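Long-range contacts in transcriptional regulator (Pseudomonas aeruginosa, PDB 3E7Q), which probably binds DNA as a transcriptional repressor of the TetR family, pairing a helix-turn-helix domain with an all-helical C-terminal domain: residues V73-I81 and E136-V144; W154-S165 and L200-R209. All coordinates share one frame; numbering follows the deposited sequence.

Interaction 1 (V73-I81 and E136-V144)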
loop_
_atom_site.group_PDB
_atom_site.type_symbol
_atom_site.label_atom_id
_atom_site.label_comp_id
_atom_site.label_asym_id
_atom_site.label_seq_id
_atom_site.Cartn_x
_atom_site.Cartn_y
_atom_site.Cartn_z
ATOM N N VAL B 73 6.440 -10.245 11.878
ATOM C CA VAL B 73 4.990 -10.110 11.667
ATOM C C VAL B 73 4.281 -11.490 11.683
ATOM O O VAL B 73 3.303 -11.695 12.425
ATOM C CB VAL B 73 4.634 -9.403 10.332
ATOM C CG1 VAL B 73 3.095 -9.650 9.936
ATOM C CG2 VAL B 73 4.964 -7.947 10.391
ATOM N N MET B 74 4.795 -12.416 10.880
ATOM C CA MET B 74 4.265 -13.777 10.855
ATOM C C MET B 74 4.302 -14.540 12.155
ATOM O O MET B 74 3.397 -15.330 12.414
ATOM C CB MET B 74 4.994 -14.617 9.822
ATOM C CG MET B 74 4.587 -14.242 8.418
ATOM S SD MET B 74 2.833 -14.479 8.001
ATOM C CE MET B 74 2.688 -16.229 8.395
ATOM N N ARG B 75 5.367 -14.366 12.934
ATOM C CA ARG B 75 5.431 -14.967 14.254
ATOM C C ARG B 75 4.319 -14.466 15.125
ATOM O O ARG B 75 3.687 -15.229 15.851
ATOM C CB ARG B 75 6.734 -14.687 14.972
ATOM C CG ARG B 75 7.797 -15.719 14.706
ATOM C CD ARG B 75 8.941 -15.599 15.762
ATOM N NE ARG B 75 9.643 -14.304 15.738
ATOM C CZ ARG B 75 10.481 -13.885 14.770
ATOM N NH1 ARG B 75 10.704 -14.620 13.668
ATOM N NH2 ARG B 75 11.058 -12.685 14.867
ATOM N N LEU B 76 4.092 -13.170 15.069
ATOM C CA LEU B 76 3.111 -12.580 15.936
ATOM C C LEU B 76 1.719 -12.998 15.461
ATOM O O LEU B 76 0.869 -13.280 16.274
ATOM C CB LEU B 76 3.252 -11.062 15.968
ATOM C CG LEU B 76 4.474 -10.504 16.678
ATOM C CD1 LEU B 76 4.381 -8.981 16.598
ATOM C CD2 LEU B 76 4.615 -11.019 18.149
ATOM N N LEU B 77 1.503 -13.012 14.139
ATOM C CA LEU B 77 0.191 -13.374 13.586
ATOM C C LEU B 77 -0.148 -14.874 13.793
ATOM O O LEU B 77 -1.293 -15.198 14.087
ATOM C CB LEU B 77 0.081 -12.967 12.125
ATOM C CG LEU B 77 0.034 -11.431 11.936
ATOM C CD1 LEU B 77 0.028 -11.030 10.461
ATOM C CD2 LEU B 77 -1.134 -10.787 12.707
ATOM N N ARG B 78 0.845 -15.760 13.655
ATOM C CA ARG B 78 0.665 -17.175 13.966
ATOM C C ARG B 78 0.362 -17.362 15.411
ATOM O O ARG B 78 -0.463 -18.201 15.747
ATOM C CB ARG B 78 1.889 -18.031 13.645
ATOM C CG ARG B 78 1.994 -18.357 12.163
ATOM C CD ARG B 78 3.268 -19.184 11.773
ATOM N NE ARG B 78 3.236 -19.396 10.319
ATOM C CZ ARG B 78 4.149 -18.974 9.442
ATOM N NH1 ARG B 78 5.273 -18.362 9.844
ATOM N NH2 ARG B 78 3.936 -19.192 8.142
ATOM N N GLY B 79 1.064 -16.604 16.257
ATOM C CA GLY B 79 0.885 -16.679 17.705
ATOM C C GLY B 79 -0.556 -16.388 18.086
ATOM O O GLY B 79 -1.138 -17.094 18.915
ATOM N N ALA B 80 -1.117 -15.337 17.474
ATOM C CA ALA B 80 -2.448 -14.872 17.803
ATOM C C ALA B 80 -3.501 -15.931 17.391
ATOM O O ALA B 80 -4.399 -16.229 18.187
ATOM C CB ALA B 80 -2.706 -13.524 17.182
ATOM N N ILE B 81 -3.346 -16.546 16.210
ATOM C CA ILE B 81 -4.172 -17.716 15.813
ATOM C C ILE B 81 -4.012 -18.986 16.717
ATOM O O ILE B 81 -5.017 -19.604 17.119
ATOM C CB ILE B 81 -3.981 -18.048 14.322
ATOM C CG1 ILE B 81 -4.601 -16.936 13.467
ATOM C CG2 ILE B 81 -4.597 -19.395 13.960
ATOM C CD1 ILE B 81 -4.339 -17.106 12.006
ATOM N N GLU B 136 2.957 -17.004 2.488
ATOM C CA GLU B 136 2.823 -17.566 3.819
ATOM C C GLU B 136 1.718 -16.857 4.599
ATOM O O GLU B 136 1.008 -17.486 5.343
ATOM C CB GLU B 136 4.146 -17.475 4.572
ATOM C CG GLU B 136 5.222 -18.320 3.957
ATOM C CD GLU B 136 4.871 -19.821 3.819
ATOM O OE1 GLU B 136 4.208 -20.402 4.727
ATOM O OE2 GLU B 136 5.262 -20.422 2.773
ATOM N N TYR B 137 1.618 -15.549 4.420
ATOM C CA TYR B 137 0.600 -14.740 5.043
ATOM C C TYR B 137 -0.812 -15.212 4.598
ATOM O O TYR B 137 -1.724 -15.521 5.429
ATOM C CB TYR B 137 0.881 -13.269 4.703
ATOM C CG TYR B 137 -0.074 -12.266 5.315
ATOM C CD1 TYR B 137 0.138 -11.754 6.588
ATOM C CD2 TYR B 137 -1.177 -11.834 4.615
ATOM C CE1 TYR B 137 -0.713 -10.841 7.131
ATOM C CE2 TYR B 137 -2.093 -10.951 5.171
ATOM C CZ TYR B 137 -1.857 -10.457 6.428
ATOM O OH TYR B 137 -2.719 -9.535 6.930
ATOM N N ARG B 138 -0.978 -15.310 3.294
ATOM C CA ARG B 138 -2.227 -15.864 2.707
ATOM C C ARG B 138 -2.518 -17.330 3.099
ATOM O O ARG B 138 -3.673 -17.666 3.281
ATOM C CB ARG B 138 -2.249 -15.709 1.170
ATOM C CG ARG B 138 -2.509 -14.284 0.703
ATOM C CD ARG B 138 -2.590 -14.180 -0.791
ATOM N NE ARG B 138 -1.283 -14.504 -1.397
ATOM C CZ ARG B 138 -1.070 -15.413 -2.342
ATOM N NH1 ARG B 138 -2.051 -16.101 -2.881
ATOM N NH2 ARG B 138 0.145 -15.626 -2.766
ATOM N N ALA B 139 -1.507 -18.200 3.131
ATOM C CA ALA B 139 -1.677 -19.611 3.517
ATOM C C ALA B 139 -2.282 -19.652 4.922
ATOM O O ALA B 139 -3.175 -20.458 5.173
ATOM C CB ALA B 139 -0.335 -20.392 3.494
ATOM N N LEU B 140 -1.812 -18.784 5.829
ATOM C CA LEU B 140 -2.377 -18.729 7.194
ATOM C C LEU B 140 -3.864 -18.413 7.184
ATOM O O LEU B 140 -4.657 -19.002 7.954
ATOM C CB LEU B 140 -1.705 -17.633 7.979
ATOM C CG LEU B 140 -1.421 -17.747 9.455
ATOM C CD1 LEU B 140 -0.583 -19.029 9.767
ATOM C CD2 LEU B 140 -0.657 -16.510 9.826
ATOM N N LEU B 141 -4.225 -17.431 6.362
ATOM C CA LEU B 141 -5.608 -17.001 6.243
ATOM C C LEU B 141 -6.441 -18.018 5.462
ATOM O O LEU B 141 -7.603 -18.188 5.783
ATOM C CB LEU B 141 -5.730 -15.589 5.647
ATOM C CG LEU B 141 -5.336 -14.416 6.537
ATOM C CD1 LEU B 141 -5.161 -13.170 5.704
ATOM C CD2 LEU B 141 -6.394 -14.220 7.670
ATOM N N VAL B 142 -5.859 -18.737 4.501
ATOM C CA VAL B 142 -6.645 -19.769 3.826
ATOM C C VAL B 142 -7.015 -20.913 4.741
ATOM O O VAL B 142 -8.106 -21.433 4.591
ATOM C CB VAL B 142 -6.163 -20.334 2.407
ATOM C CG1 VAL B 142 -5.171 -19.468 1.673
ATOM C CG2 VAL B 142 -5.825 -21.877 2.442
ATOM N N GLY B 143 -6.118 -21.300 5.667
ATOM C CA GLY B 143 -6.390 -22.390 6.613
ATOM C C GLY B 143 -7.571 -22.082 7.510
ATOM O O GLY B 143 -8.408 -22.954 7.797
ATOM N N VAL B 144 -7.655 -20.842 7.994
ATOM C CA VAL B 144 -8.775 -20.491 8.869
ATOM C C VAL B 144 -10.082 -20.205 8.071
ATOM O O VAL B 144 -11.155 -20.489 8.553
ATOM C CB VAL B 144 -8.394 -19.449 10.013
ATOM C CG1 VAL B 144 -7.539 -18.376 9.573
ATOM C CG2 VAL B 144 -9.659 -18.872 10.659
#
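Leu-140 drives its side chain into the face of helix 58-82, a knob in a hole formed by Met-74, Leu-77, Arg-78 and Ile-81. Its CB already points at that helix, and the chain then divides its contacts. The branch point CG lies 3.9 Å from Ile-81 CD1, the isoleucine sliding past in the opposite direction. CD1 leans on the aliphatic part of Arg-78, 3.6 Å from its CG, while CD2 reaches Met-74 CE at 3.6 Å, where leucine and methionine meet tip to tip, and lies more loosely near Leu-77 CB.

In Met-74 the first two torsions (chi2 -62°) place the sulfur against the opposite backbone, with SD 3.7 Å from Tyr-137 CA, and the bend at chi3 turns CE towards Leu-140 CD2. The sulfur also faces the rim of the Tyr-137 ring, 77° off the ring normal, a Met-aromatic contact made at the edge. Leu-77 takes that edge as well, its CD1 3.4 Å from Tyr-137 CE1.

Arg-78 is extended through NE, which carries its guanidinium across to Glu-136. The resulting salt bridge, NH2 to OE1, is long at 3.6 Å, and the acid approaches near the guanidinium plane while Met-74 CE covers one face. This ion pair lies at the rim of the apolar contact; beyond Leu-140, Ile-81 CD1 goes on to meet Val-144 CG1.

Phe-95 of helix 88-99 packs on both Leu-77 and Ile-81, and Ser-167 and Leu-170 of helix 159-179 touch Tyr-137. The short segments run nearly parallel (7°), axes 11.0 Å apart, with Leu-140 as a single knob-into-hole contact in the C-terminal helical domain of a TetR-family regulator, where helix 58-82 continues from the DNA-binding domain into the core.

Interaction 2 (W154-S165 and L200-R209)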
loop_
_atom_site.group_PDB
_atom_site.type_symbol
_atom_site.label_atom_id
_atom_site.label_comp_id
_atom_site.label_asym_id
_atom_site.label_seq_id
_atom_site.Cartn_x
_atom_site.Cartn_y
_atom_site.Cartn_z
ATOM N N TRP B 154 -19.808 -24.616 3.505
ATOM C CA TRP B 154 -19.909 -24.028 2.173
ATOM C C TRP B 154 -19.394 -25.013 1.142
ATOM O O TRP B 154 -18.305 -25.544 1.266
ATOM C CB TRP B 154 -19.140 -22.717 2.164
ATOM C CG TRP B 154 -19.593 -21.777 3.320
ATOM C CD1 TRP B 154 -20.779 -21.796 3.957
ATOM C CD2 TRP B 154 -18.876 -20.668 3.858
ATOM N NE1 TRP B 154 -20.856 -20.796 4.890
ATOM C CE2 TRP B 154 -19.682 -20.099 4.869
ATOM C CE3 TRP B 154 -17.614 -20.107 3.607
ATOM C CZ2 TRP B 154 -19.267 -19.019 5.624
ATOM C CZ3 TRP B 154 -17.209 -19.009 4.364
ATOM C CH2 TRP B 154 -18.026 -18.482 5.348
ATOM N N ALA B 155 -20.216 -25.278 0.140
ATOM C CA ALA B 155 -19.976 -26.330 -0.857
ATOM C C ALA B 155 -18.682 -26.148 -1.681
ATOM O O ALA B 155 -17.792 -27.051 -1.677
ATOM C CB ALA B 155 -21.236 -26.473 -1.808
ATOM N N ASP B 156 -18.544 -25.068 -2.425
ATOM C CA ASP B 156 -17.210 -24.866 -3.068
ATOM C C ASP B 156 -16.746 -23.455 -2.932
ATOM O O ASP B 156 -17.012 -22.600 -3.754
ATOM C CB ASP B 156 -17.129 -25.225 -4.529
ATOM C CG ASP B 156 -18.311 -24.770 -5.287
ATOM O OD1 ASP B 156 -19.408 -25.333 -5.024
ATOM O OD2 ASP B 156 -18.127 -23.899 -6.176
ATOM N N PHE B 157 -16.031 -23.272 -1.851
ATOM C CA PHE B 157 -15.570 -22.034 -1.450
ATOM C C PHE B 157 -14.150 -21.996 -1.983
ATOM O O PHE B 157 -13.390 -22.932 -1.781
ATOM C CB PHE B 157 -15.591 -21.983 0.074
ATOM C CG PHE B 157 -15.190 -20.664 0.610
ATOM C CD1 PHE B 157 -15.828 -19.503 0.162
ATOM C CD2 PHE B 157 -14.150 -20.554 1.487
ATOM C CE1 PHE B 157 -15.457 -18.272 0.645
ATOM C CE2 PHE B 157 -13.822 -19.330 1.986
ATOM C CZ PHE B 157 -14.485 -18.208 1.558
ATOM N N ASP B 158 -13.811 -20.897 -2.645
ATOM C CA ASP B 158 -12.443 -20.641 -3.082
ATOM C C ASP B 158 -11.876 -19.794 -1.975
ATOM O O ASP B 158 -11.954 -18.559 -2.004
ATOM C CB ASP B 158 -12.450 -19.982 -4.456
ATOM C CG ASP B 158 -11.054 -19.703 -5.020
ATOM O OD1 ASP B 158 -10.012 -19.863 -4.368
ATOM O OD2 ASP B 158 -11.030 -19.251 -6.170
ATOM N N ALA B 159 -11.354 -20.516 -0.970
ATOM C CA ALA B 159 -10.670 -19.977 0.170
ATOM C C ALA B 159 -9.403 -19.246 -0.233
ATOM O O ALA B 159 -9.032 -18.307 0.434
ATOM C CB ALA B 159 -10.399 -21.111 1.272
ATOM N N GLU B 160 -8.781 -19.614 -1.358
ATOM C CA GLU B 160 -7.593 -18.902 -1.886
ATOM C C GLU B 160 -7.914 -17.468 -2.340
ATOM O O GLU B 160 -7.219 -16.496 -1.970
ATOM C CB GLU B 160 -6.974 -19.699 -3.049
ATOM C CG GLU B 160 -6.416 -21.084 -2.684
ATOM C CD GLU B 160 -5.983 -21.903 -3.926
ATOM O OE1 GLU B 160 -5.464 -21.289 -4.906
ATOM O OE2 GLU B 160 -6.147 -23.168 -3.954
ATOM N N LEU B 161 -9.006 -17.324 -3.096
ATOM C CA LEU B 161 -9.450 -16.043 -3.534
ATOM C C LEU B 161 -9.971 -15.199 -2.415
ATOM O O LEU B 161 -9.628 -14.010 -2.363
ATOM C CB LEU B 161 -10.453 -16.166 -4.674
ATOM C CG LEU B 161 -10.681 -14.914 -5.526
ATOM C CD1 LEU B 161 -9.418 -14.526 -6.366
ATOM C CD2 LEU B 161 -11.905 -15.135 -6.337
ATOM N N ALA B 162 -10.724 -15.830 -1.489
ATOM C CA ALA B 162 -11.166 -15.205 -0.243
ATOM C C ALA B 162 -9.985 -14.668 0.564
ATOM O O ALA B 162 -10.035 -13.575 1.115
ATOM C CB ALA B 162 -12.039 -16.191 0.575
ATOM N N ALA B 163 -8.907 -15.433 0.638
ATOM C CA ALA B 163 -7.729 -15.011 1.393
ATOM C C ALA B 163 -7.017 -13.798 0.712
ATOM O O ALA B 163 -6.535 -12.920 1.376
ATOM C CB ALA B 163 -6.785 -16.197 1.642
ATOM N N ILE B 164 -6.966 -13.750 -0.604
ATOM C CA ILE B 164 -6.476 -12.600 -1.289
ATOM C C ILE B 164 -7.332 -11.356 -0.946
ATOM O O ILE B 164 -6.785 -10.278 -0.730
ATOM C CB ILE B 164 -6.404 -12.798 -2.852
ATOM C CG1 ILE B 164 -5.273 -13.764 -3.204
ATOM C CG2 ILE B 164 -6.321 -11.393 -3.615
ATOM C CD1 ILE B 164 -5.433 -14.490 -4.547
ATOM N N SER B 165 -8.637 -11.513 -0.831
ATOM C CA SER B 165 -9.531 -10.393 -0.538
ATOM C C SER B 165 -9.286 -9.838 0.859
ATOM O O SER B 165 -9.177 -8.618 1.085
ATOM C CB SER B 165 -10.984 -10.868 -0.670
ATOM O OG SER B 165 -11.915 -9.819 -0.406
ATOM N N LEU B 200 -19.225 -12.450 4.123
ATOM C CA LEU B 200 -19.080 -13.856 3.734
ATOM C C LEU B 200 -20.111 -14.771 4.316
ATOM O O LEU B 200 -20.799 -15.436 3.620
ATOM C CB LEU B 200 -17.753 -14.407 4.204
ATOM C CG LEU B 200 -16.503 -14.335 3.374
ATOM C CD1 LEU B 200 -15.496 -15.296 4.055
ATOM C CD2 LEU B 200 -16.675 -14.717 1.952
ATOM N N GLU B 201 -20.212 -14.784 5.634
ATOM C CA GLU B 201 -21.141 -15.676 6.303
ATOM C C GLU B 201 -22.610 -15.439 5.936
ATOM O O GLU B 201 -23.403 -16.397 5.942
ATOM C CB GLU B 201 -20.959 -15.599 7.815
ATOM C CG GLU B 201 -19.643 -16.117 8.303
ATOM C CD GLU B 201 -19.813 -16.913 9.564
ATOM O OE1 GLU B 201 -19.702 -16.349 10.689
ATOM O OE2 GLU B 201 -20.131 -18.123 9.422
ATOM N N ALA B 202 -22.949 -14.184 5.604
ATOM C CA ALA B 202 -24.316 -13.803 5.260
ATOM C C ALA B 202 -24.685 -14.285 3.867
ATOM O O ALA B 202 -25.851 -14.422 3.573
ATOM C CB ALA B 202 -24.547 -12.302 5.405
ATOM N N GLY B 203 -23.697 -14.584 3.036
ATOM C CA GLY B 203 -23.930 -15.248 1.745
ATOM C C GLY B 203 -22.932 -14.882 0.653
ATOM O O GLY B 203 -22.908 -15.510 -0.390
ATOM N N ALA B 204 -22.066 -13.903 0.924
ATOM C CA ALA B 204 -21.050 -13.494 0.000
ATOM C C ALA B 204 -20.019 -14.569 -0.374
ATOM O O ALA B 204 -19.313 -14.412 -1.380
ATOM C CB ALA B 204 -20.340 -12.223 0.536
ATOM N N HIS B 205 -19.932 -15.624 0.443
ATOM C CA HIS B 205 -19.095 -16.779 0.172
ATOM C C HIS B 205 -19.494 -17.445 -1.171
ATOM O O HIS B 205 -18.653 -18.058 -1.819
ATOM C CB HIS B 205 -19.183 -17.804 1.334
ATOM C CG HIS B 205 -20.500 -18.518 1.426
ATOM N ND1 HIS B 205 -20.829 -19.583 0.620
ATOM C CD2 HIS B 205 -21.566 -18.327 2.232
ATOM C CE1 HIS B 205 -22.042 -20.005 0.906
ATOM N NE2 HIS B 205 -22.512 -19.259 1.883
ATOM N N ARG B 206 -20.767 -17.290 -1.578
ATOM C CA ARG B 206 -21.248 -17.726 -2.891
ATOM C C ARG B 206 -20.596 -17.060 -4.118
ATOM O O ARG B 206 -20.439 -17.701 -5.176
ATOM C CB ARG B 206 -22.765 -17.604 -2.959
ATOM C CG ARG B 206 -23.426 -18.644 -2.051
ATOM C CD ARG B 206 -24.934 -18.652 -2.126
ATOM N NE ARG B 206 -25.482 -17.294 -2.083
ATOM C CZ ARG B 206 -26.092 -16.740 -1.029
ATOM N NH1 ARG B 206 -26.258 -17.430 0.110
ATOM N NH2 ARG B 206 -26.556 -15.479 -1.110
ATOM N N ARG B 207 -20.172 -15.811 -3.979
ATOM C CA ARG B 207 -19.430 -15.169 -5.030
ATOM C C ARG B 207 -18.007 -15.791 -5.154
ATOM O O ARG B 207 -17.403 -15.744 -6.211
ATOM C CB ARG B 207 -19.426 -13.645 -4.785
ATOM C CG ARG B 207 -18.582 -12.828 -5.809
ATOM C CD ARG B 207 -19.282 -12.673 -7.161
ATOM N NE ARG B 207 -20.430 -11.826 -6.975
ATOM C CZ ARG B 207 -21.017 -11.086 -7.906
ATOM N NH1 ARG B 207 -20.549 -11.052 -9.136
ATOM N NH2 ARG B 207 -22.049 -10.311 -7.549
ATOM N N PHE B 208 -17.485 -16.417 -4.113
ATOM C CA PHE B 208 -16.177 -17.085 -4.220
ATOM C C PHE B 208 -16.272 -18.511 -4.817
ATOM O O PHE B 208 -16.026 -19.533 -4.151
ATOM C CB PHE B 208 -15.421 -17.039 -2.871
ATOM C CG PHE B 208 -15.016 -15.645 -2.460
ATOM C CD1 PHE B 208 -13.855 -15.047 -2.984
ATOM C CD2 PHE B 208 -15.822 -14.887 -1.634
ATOM C CE1 PHE B 208 -13.485 -13.729 -2.674
ATOM C CE2 PHE B 208 -15.418 -13.575 -1.261
ATOM C CZ PHE B 208 -14.245 -13.003 -1.814
ATOM N N ARG B 209 -16.632 -18.531 -6.097
ATOM C CA ARG B 209 -16.585 -19.718 -7.003
ATOM C C ARG B 209 -16.309 -19.421 -8.525
ATOM O O ARG B 209 -16.062 -20.408 -9.289
ATOM C CB ARG B 209 -17.906 -20.528 -7.004
ATOM C CG ARG B 209 -18.839 -20.511 -5.769
ATOM C CD ARG B 209 -20.249 -20.481 -6.384
ATOM N NE ARG B 209 -21.431 -20.560 -5.516
ATOM C CZ ARG B 209 -22.671 -20.243 -5.934
ATOM N NH1 ARG B 209 -22.878 -19.787 -7.179
ATOM N NH2 ARG B 209 -23.722 -20.374 -5.110
#
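Leu-200 O is held by two backbone donors, Gly-203 N at 3.1 Å and His-205 N at 3.3 Å, the latter closing a wide pi-type turn, while the leucine's CD1 touches both Trp-154 and Phe-157. The turn presents His-205 to Trp-154: the backbone puts His-205 CB over the six-membered ring of the indole in a CH-pi contact, and a first torsion of 71° swings the imidazole face to face onto the five-membered ring, centroids 3.7 Å apart and planes at 2°.

Phe-157 points the same way as Phe-208 beside it, its CE1 3.7 Å from Phe-208 CB. Phe-208 is the centre of an inverse gamma turn, and its carbonyl O receives the N-H of Asp-158 (3.0 Å, 149° at the hydrogen). Asp-158 also N-caps helix 159-179, OD1 accepting from Leu-161 N at 3.0 Å from above the carboxylate plane. The Phe-208 ring then lies along the first turns of that helix, with Ala-162 CA over one face, 4.1 Å from the centroid, and Leu-161 and Ser-165 around it.

Trp-154 also packs on Ala-149 of helix 124-152, and Glu-201 forms a salt bridge with Arg-89. Arg-207 reaches Asp-198 of the second subunit, so the joint between the start of helix 159-179 and the chain following helix 186-204 borders the dimer interface.

How the interactions relate
Interaction 1 closes before interaction 2 opens along the chain, and their centres lie about 18 Å apart on the same side of the molecule's centre. Interaction 1 is the more central, joining helices 58-82 and 124-152; interaction 2 lies farther out and ties the start of helix 159-179 and the chain leading into it to the end of helix 186-204 and the chain after it. Successive helices 124-152 and 159-179 join the two: Arg-138 CD packs on Ile-164 CG1 at 3.6 Å. A continuous helical body therefore runs from the helix that leads out of the DNA-binding domain to the neighbourhood of the second subunit, consistent with a dimeric TetR-type regulator.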